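Long-range contacts in protein SAWADEE HOMEODOMAIN HOMOLOG 1 (Arabidopsis thaliana, PDB 4IUP), which binds methylated histone H3 tails through its SAWADEE domain and acts in RNA-directed DNA methylation with the RNA polymerase IV complex: residues A[95-100]-A[109-114]; A[105-110]-A[124-129]. The protein carries 2 engineered substitutions. All coordinates share one frame; numbering follows the deposited sequence.

Contact 1 of 2, residues A[95-100]-A[109-114]; sequences MNIKRG and CVFLVR. Engineered in segment 95-100: Met95 (natural residue Leu). With ZN (zinc ion), chain D.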
loop_
_atom_site.group_PDB
_atom_site.type_symbol
_atom_site.label_atom_id
_atom_site.label_comp_id
_atom_site.label_asym_id
_atom_site.label_seq_id
_atom_site.Cartn_x
_atom_site.Cartn_y
_atom_site.Cartn_z
HETATM N N MSE A 95 11.421 -9.264 -0.791
HETATM C CA MSE A 95 12.104 -10.500 -1.193
HETATM C C MSE A 95 13.503 -10.606 -0.594
HETATM O O MSE A 95 13.995 -11.705 -0.326
HETATM C CB MSE A 95 12.217 -10.586 -2.721
HETATM C CG MSE A 95 10.911 -10.384 -3.473
HETATM SE SE MSE A 95 9.484 -11.582 -2.878
HETATM C CE MSE A 95 10.243 -13.276 -3.501
ATOM N N ASN A 96 14.136 -9.453 -0.399
ATOM C CA ASN A 96 15.534 -9.376 0.011
ATOM C C ASN A 96 15.765 -8.015 0.638
ATOM O O ASN A 96 15.162 -7.031 0.210
ATOM C CB ASN A 96 16.438 -9.537 -1.217
ATOM C CG ASN A 96 17.902 -9.399 -0.888
ATOM O OD1 ASN A 96 18.498 -8.337 -1.091
ATOM N ND2 ASN A 96 18.494 -10.466 -0.365
ATOM N N ILE A 97 16.629 -7.960 1.651
ATOM C CA ILE A 97 17.016 -6.688 2.264
ATOM C C ILE A 97 18.535 -6.593 2.367
ATOM O O ILE A 97 19.177 -7.441 2.995
ATOM C CB ILE A 97 16.390 -6.492 3.670
ATOM C CG1 ILE A 97 14.871 -6.669 3.620
ATOM C CG2 ILE A 97 16.751 -5.109 4.246
ATOM C CD1 ILE A 97 14.219 -6.804 4.982
ATOM N N LYS A 98 19.097 -5.564 1.736
ATOM C CA LYS A 98 20.498 -5.221 1.916
ATOM C C LYS A 98 20.577 -4.141 2.990
ATOM O O LYS A 98 20.183 -2.995 2.755
ATOM C CB LYS A 98 21.096 -4.728 0.604
ATOM C CG LYS A 98 22.607 -4.904 0.489
ATOM C CD LYS A 98 23.147 -4.343 -0.830
ATOM C CE LYS A 98 22.342 -4.805 -2.058
ATOM N NZ LYS A 98 22.466 -6.266 -2.346
ATOM N N ARG A 99 21.071 -4.520 4.169
ATOM C CA ARG A 99 21.098 -3.627 5.323
ATOM C C ARG A 99 22.274 -2.668 5.222
ATOM O O ARG A 99 23.393 -3.081 4.907
ATOM C CB ARG A 99 21.176 -4.426 6.635
ATOM C CG ARG A 99 19.925 -5.245 6.958
ATOM C CD ARG A 99 18.739 -4.355 7.319
ATOM N NE ARG A 99 17.541 -5.124 7.669
ATOM C CZ ARG A 99 16.340 -4.585 7.862
ATOM N NH1 ARG A 99 16.162 -3.274 7.730
ATOM N NH2 ARG A 99 15.311 -5.355 8.184
ATOM N N GLY A 100 22.015 -1.390 5.477
ATOM C CA GLY A 100 23.060 -0.372 5.408
ATOM C C GLY A 100 23.514 0.129 6.765
ATOM O O GLY A 100 22.925 -0.208 7.794
ATOM N N CYS A 109 18.971 1.268 3.839
ATOM C CA CYS A 109 18.750 -0.137 3.512
ATOM C C CYS A 109 18.037 -0.233 2.160
ATOM O O CYS A 109 17.291 0.688 1.771
ATOM C CB CYS A 109 17.941 -0.841 4.609
ATOM S SG CYS A 109 18.747 -0.846 6.233
ATOM N N VAL A 110 18.295 -1.320 1.435
ATOM C CA VAL A 110 17.679 -1.538 0.122
ATOM C C VAL A 110 16.739 -2.746 0.178
ATOM O O VAL A 110 17.158 -3.859 0.498
ATOM C CB VAL A 110 18.738 -1.730 -1.000
ATOM C CG1 VAL A 110 18.064 -1.909 -2.362
ATOM C CG2 VAL A 110 19.705 -0.550 -1.048
ATOM N N PHE A 111 15.472 -2.507 -0.142
ATOM C CA PHE A 111 14.440 -3.529 -0.060
ATOM C C PHE A 111 14.055 -3.932 -1.472
ATOM O O PHE A 111 13.517 -3.117 -2.227
ATOM C CB PHE A 111 13.215 -2.998 0.699
ATOM C CG PHE A 111 13.534 -2.469 2.082
ATOM C CD1 PHE A 111 13.430 -3.297 3.201
ATOM C CD2 PHE A 111 13.937 -1.145 2.259
ATOM C CE1 PHE A 111 13.731 -2.818 4.480
ATOM C CE2 PHE A 111 14.247 -0.653 3.532
ATOM C CZ PHE A 111 14.137 -1.491 4.648
ATOM N N LEU A 112 14.359 -5.171 -1.843
ATOM C CA LEU A 112 13.903 -5.694 -3.127
ATOM C C LEU A 112 12.463 -6.164 -2.943
ATOM O O LEU A 112 12.187 -7.037 -2.112
ATOM C CB LEU A 112 14.802 -6.834 -3.620
ATOM C CG LEU A 112 14.392 -7.517 -4.936
ATOM C CD1 LEU A 112 14.722 -6.639 -6.128
ATOM C CD2 LEU A 112 15.061 -8.882 -5.066
ATOM N N VAL A 113 11.543 -5.560 -3.690
ATOM C CA VAL A 113 10.139 -5.941 -3.594
ATOM C C VAL A 113 9.686 -6.611 -4.878
ATOM O O VAL A 113 10.208 -6.320 -5.954
ATOM C CB VAL A 113 9.197 -4.746 -3.206
ATOM C CG1 VAL A 113 9.739 -3.998 -1.986
ATOM C CG2 VAL A 113 8.973 -3.780 -4.372
ATOM N N ARG A 114 8.742 -7.538 -4.745
ATOM C CA ARG A 114 8.087 -8.134 -5.892
ATOM C C ARG A 114 6.628 -7.714 -5.870
ATOM O O ARG A 114 5.903 -8.003 -4.912
ATOM C CB ARG A 114 8.194 -9.655 -5.849
ATOM C CG ARG A 114 7.575 -10.347 -7.055
ATOM C CD ARG A 114 7.812 -11.851 -6.993
ATOM N NE ARG A 114 9.223 -12.194 -7.168
ATOM C CZ ARG A 114 9.674 -13.434 -7.350
ATOM N NH1 ARG A 114 8.831 -14.458 -7.390
ATOM N NH2 ARG A 114 10.974 -13.651 -7.494
HETATM ZN ZN ZN D . 17.618 0.803 7.436
HETATM O O HOH W 1 17.991 -5.728 -1.605
#
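Met95, Leu112 and Cys109 lose the most surface where residues 95-100 meet 109-114. Met95, an engineered selenomethionine, donates its backbone N to Leu112 O at 2.7 Å in a nearly straight bond (175° at the hydrogen). Its side chain then turns toward Arg114: CG lies beside Arg114 CB, and the chain, bent at chi2 and chi3, sets CE over the centre of one face of the guanidinium, 3.8 Å above the plane. Arg114 NE itself pairs with Glu121. Leu112, CG anti to its backbone N (chi1 177°), faces both Met95 and Asn96, with CD2 at 4.1 Å from each of Met95 CB and Asn96 CB. Two residues opposite one make this a classic beta bulge in an antiparallel hairpin formed by strands 86-98 and 110-115. Within the bulge Leu112 N also gives its hydrogen to Asn96 O; toward the loop, Lys98 and Val110 exchange two backbone bonds in regular antiparallel pairing. A water donates to both Asn96 OD1 and Val110 O on the face carrying Asn96, Lys98, Val110 and Leu112. On the other face Ile97 CG1 meets Phe111 CD1 obliquely at 3.7 Å. Toward the hairpin loop, Cys109 SG binds zinc at 2.3 Å and accepts Gly100 N at 3.4 Å (170° at the hydrogen), which would temper the thiolate charge. Arg99 brings CD to 3.7 Å from the same SG, which lies at its guanidinium edge, while NH1 bonds to Cys68 O, the carbonyl of another zinc ligand.

Contact 2 of 2, residues A[105-110]-A[124-129]; sequences ARCNCV and LGLERI. With ZN (zinc ion), chain D.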
loop_
_atom_site.group_PDB
_atom_site.type_symbol
_atom_site.label_atom_id
_atom_site.label_comp_id
_atom_site.label_asym_id
_atom_site.label_seq_id
_atom_site.Cartn_x
_atom_site.Cartn_y
_atom_site.Cartn_z
ATOM N N ALA A 105 18.312 9.342 11.236
ATOM C CA ALA A 105 17.955 10.426 10.317
ATOM C C ALA A 105 17.408 9.942 8.977
ATOM O O ALA A 105 16.511 10.565 8.404
ATOM C CB ALA A 105 19.147 11.350 10.093
ATOM N N ARG A 106 17.963 8.840 8.482
ATOM C CA ARG A 106 17.689 8.372 7.126
ATOM C C ARG A 106 18.081 6.912 7.007
ATOM O O ARG A 106 19.196 6.535 7.360
ATOM C CB ARG A 106 18.503 9.192 6.119
ATOM C CG ARG A 106 18.314 8.800 4.653
ATOM C CD ARG A 106 17.226 9.636 4.055
ATOM N NE ARG A 106 16.956 9.385 2.641
ATOM C CZ ARG A 106 15.822 9.760 2.053
ATOM N NH1 ARG A 106 14.894 10.373 2.776
ATOM N NH2 ARG A 106 15.604 9.519 0.763
ATOM N N CYS A 107 17.169 6.091 6.507
ATOM C CA CYS A 107 17.488 4.693 6.251
ATOM C C CYS A 107 18.067 4.545 4.845
ATOM O O CYS A 107 17.509 5.080 3.887
ATOM C CB CYS A 107 16.243 3.826 6.430
ATOM S SG CYS A 107 16.423 2.125 5.872
ATOM N N ASN A 108 19.199 3.842 4.740
ATOM C CA ASN A 108 19.817 3.523 3.447
ATOM C C ASN A 108 19.818 2.021 3.135
ATOM O O ASN A 108 20.573 1.551 2.276
ATOM C CB ASN A 108 21.235 4.127 3.327
ATOM C CG ASN A 108 22.214 3.582 4.364
ATOM O OD1 ASN A 108 21.864 2.752 5.206
ATOM N ND2 ASN A 108 23.460 4.054 4.300
ATOM N N CYS A 109 18.971 1.268 3.839
ATOM C CA CYS A 109 18.750 -0.137 3.512
ATOM C C CYS A 109 18.037 -0.233 2.160
ATOM O O CYS A 109 17.291 0.688 1.771
ATOM C CB CYS A 109 17.941 -0.841 4.609
ATOM S SG CYS A 109 18.747 -0.846 6.233
ATOM N N VAL A 110 18.295 -1.320 1.435
ATOM C CA VAL A 110 17.679 -1.538 0.122
ATOM C C VAL A 110 16.739 -2.746 0.178
ATOM O O VAL A 110 17.158 -3.859 0.498
ATOM C CB VAL A 110 18.738 -1.730 -1.000
ATOM C CG1 VAL A 110 18.064 -1.909 -2.362
ATOM C CG2 VAL A 110 19.705 -0.550 -1.048
ATOM N N LEU A 124 13.772 -0.785 -3.706
ATOM C CA LEU A 124 13.208 0.429 -3.117
ATOM C C LEU A 124 13.871 0.782 -1.793
ATOM O O LEU A 124 14.331 -0.096 -1.054
ATOM C CB LEU A 124 11.692 0.281 -2.909
ATOM C CG LEU A 124 10.811 0.120 -4.159
ATOM C CD1 LEU A 124 9.367 -0.122 -3.765
ATOM C CD2 LEU A 124 10.911 1.340 -5.053
ATOM N N GLY A 125 13.918 2.075 -1.500
ATOM C CA GLY A 125 14.340 2.538 -0.188
ATOM C C GLY A 125 13.145 2.610 0.749
ATOM O O GLY A 125 11.976 2.514 0.317
ATOM N N LEU A 126 13.434 2.792 2.033
ATOM C CA LEU A 126 12.390 2.893 3.048
ATOM C C LEU A 126 11.405 4.026 2.730
ATOM O O LEU A 126 10.223 3.949 3.073
ATOM C CB LEU A 126 13.002 3.099 4.443
ATOM C CG LEU A 126 12.049 2.841 5.621
ATOM C CD1 LEU A 126 11.645 1.371 5.666
ATOM C CD2 LEU A 126 12.685 3.280 6.939
ATOM N N GLU A 127 11.896 5.060 2.059
ATOM C CA GLU A 127 11.094 6.254 1.771
ATOM C C GLU A 127 10.006 6.030 0.709
ATOM O O GLU A 127 9.204 6.925 0.447
ATOM C CB GLU A 127 12.005 7.435 1.393
ATOM C CG GLU A 127 12.562 7.425 -0.046
ATOM C CD GLU A 127 13.666 6.401 -0.302
ATOM O OE1 GLU A 127 14.244 5.846 0.663
ATOM O OE2 GLU A 127 13.966 6.162 -1.495
ATOM N N ARG A 128 9.990 4.847 0.097
ATOM C CA ARG A 128 8.980 4.505 -0.907
ATOM C C ARG A 128 8.111 3.311 -0.514
ATOM O O ARG A 128 7.366 2.784 -1.333
ATOM C CB ARG A 128 9.630 4.264 -2.277
ATOM C CG ARG A 128 10.269 5.521 -2.850
ATOM C CD ARG A 128 10.428 5.509 -4.365
ATOM N NE ARG A 128 10.928 6.816 -4.787
ATOM C CZ ARG A 128 10.775 7.360 -5.994
ATOM N NH1 ARG A 128 10.136 6.715 -6.968
ATOM N NH2 ARG A 128 11.280 8.567 -6.222
ATOM N N ILE A 129 8.205 2.882 0.738
ATOM C CA ILE A 129 7.418 1.744 1.194
ATOM C C ILE A 129 6.698 2.042 2.515
ATOM O O ILE A 129 7.217 2.770 3.365
ATOM C CB ILE A 129 8.264 0.435 1.273
ATOM C CG1 ILE A 129 9.399 0.552 2.298
ATOM C CG2 ILE A 129 8.827 0.046 -0.115
ATOM C CD1 ILE A 129 10.215 -0.740 2.450
HETATM ZN ZN ZN D . 17.618 0.803 7.436
HETATM O O HOH W 2 16.157 2.930 2.678
HETATM O O HOH W 3 15.165 6.236 3.409
HETATM O O HOH W 4 16.937 5.047 0.868
#
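Cys107 and Leu126 form the compact side of this contact, where the Cys-X-Cys pair of a zinc site built from three cysteines and one histidine rests against the turn that follows strand 121-124. Leu126 CD2 lies 3.6 Å from Cys107 CB, and Leu126 CB sits 3.8 Å from Cys107 SG. With SG anti to the backbone N of Cys107 (chi1 170°), the sulfur reaches the zinc ion at 2.4 Å; Cys68 and His102 complete the site with Cys109. The sulfur of Cys107 also accepts the backbone N of Cys109 (3.4 Å), a bond that ties the two ligands together. Leu126 further touches Cys68 and Phe111, so one apolar side chain packs against two of the zinc ligands and the neighbouring strand.

No direct hydrogen bond joins the two segments; their polar atoms are bridged by water. One water accepts Leu126 N and donates to Cys109 O at 2.7 Å, and two others link Cys107 O with Glu127 OE1, although these waters cannot satisfy every acceptor near them at once. On the solvent side Arg106 and Glu127 are both exposed and cross at an angle, their guanidinium and carboxylate planes 23° apart. Their salt bridge is long and purely electrostatic: Glu127 OE1 lies far from the guanidinium plane, neither amino group directs a hydrogen at it, and Arg106 NH2 remains 3.9 Å away.

In the fold
Contacts 1 and 2 share Cys109 and Val110, and their centres lie about 9 Å apart. Zinc touches both, and the loop between residues 98 and 110 is closed at both ends by the Lys98-Val110 pair and tied within by the zinc ligands His102, Cys107 and Cys109. Strand 110-115 connects them from its other edge as well: Phe111 O lies 2.8 Å from Leu124 N, a probable hydrogen bond. Packing reinforces that junction, with Phe111 CD2 at 3.7 Å from Ile129 CD1 and Val113 CG2 at 3.7 Å from Leu124 CD1. At the loop, Gly100 CA approaches Asn108 OD1 to 3.4 Å. Cys68, from an earlier loop, completes the zinc site beside the start of strand 110-115.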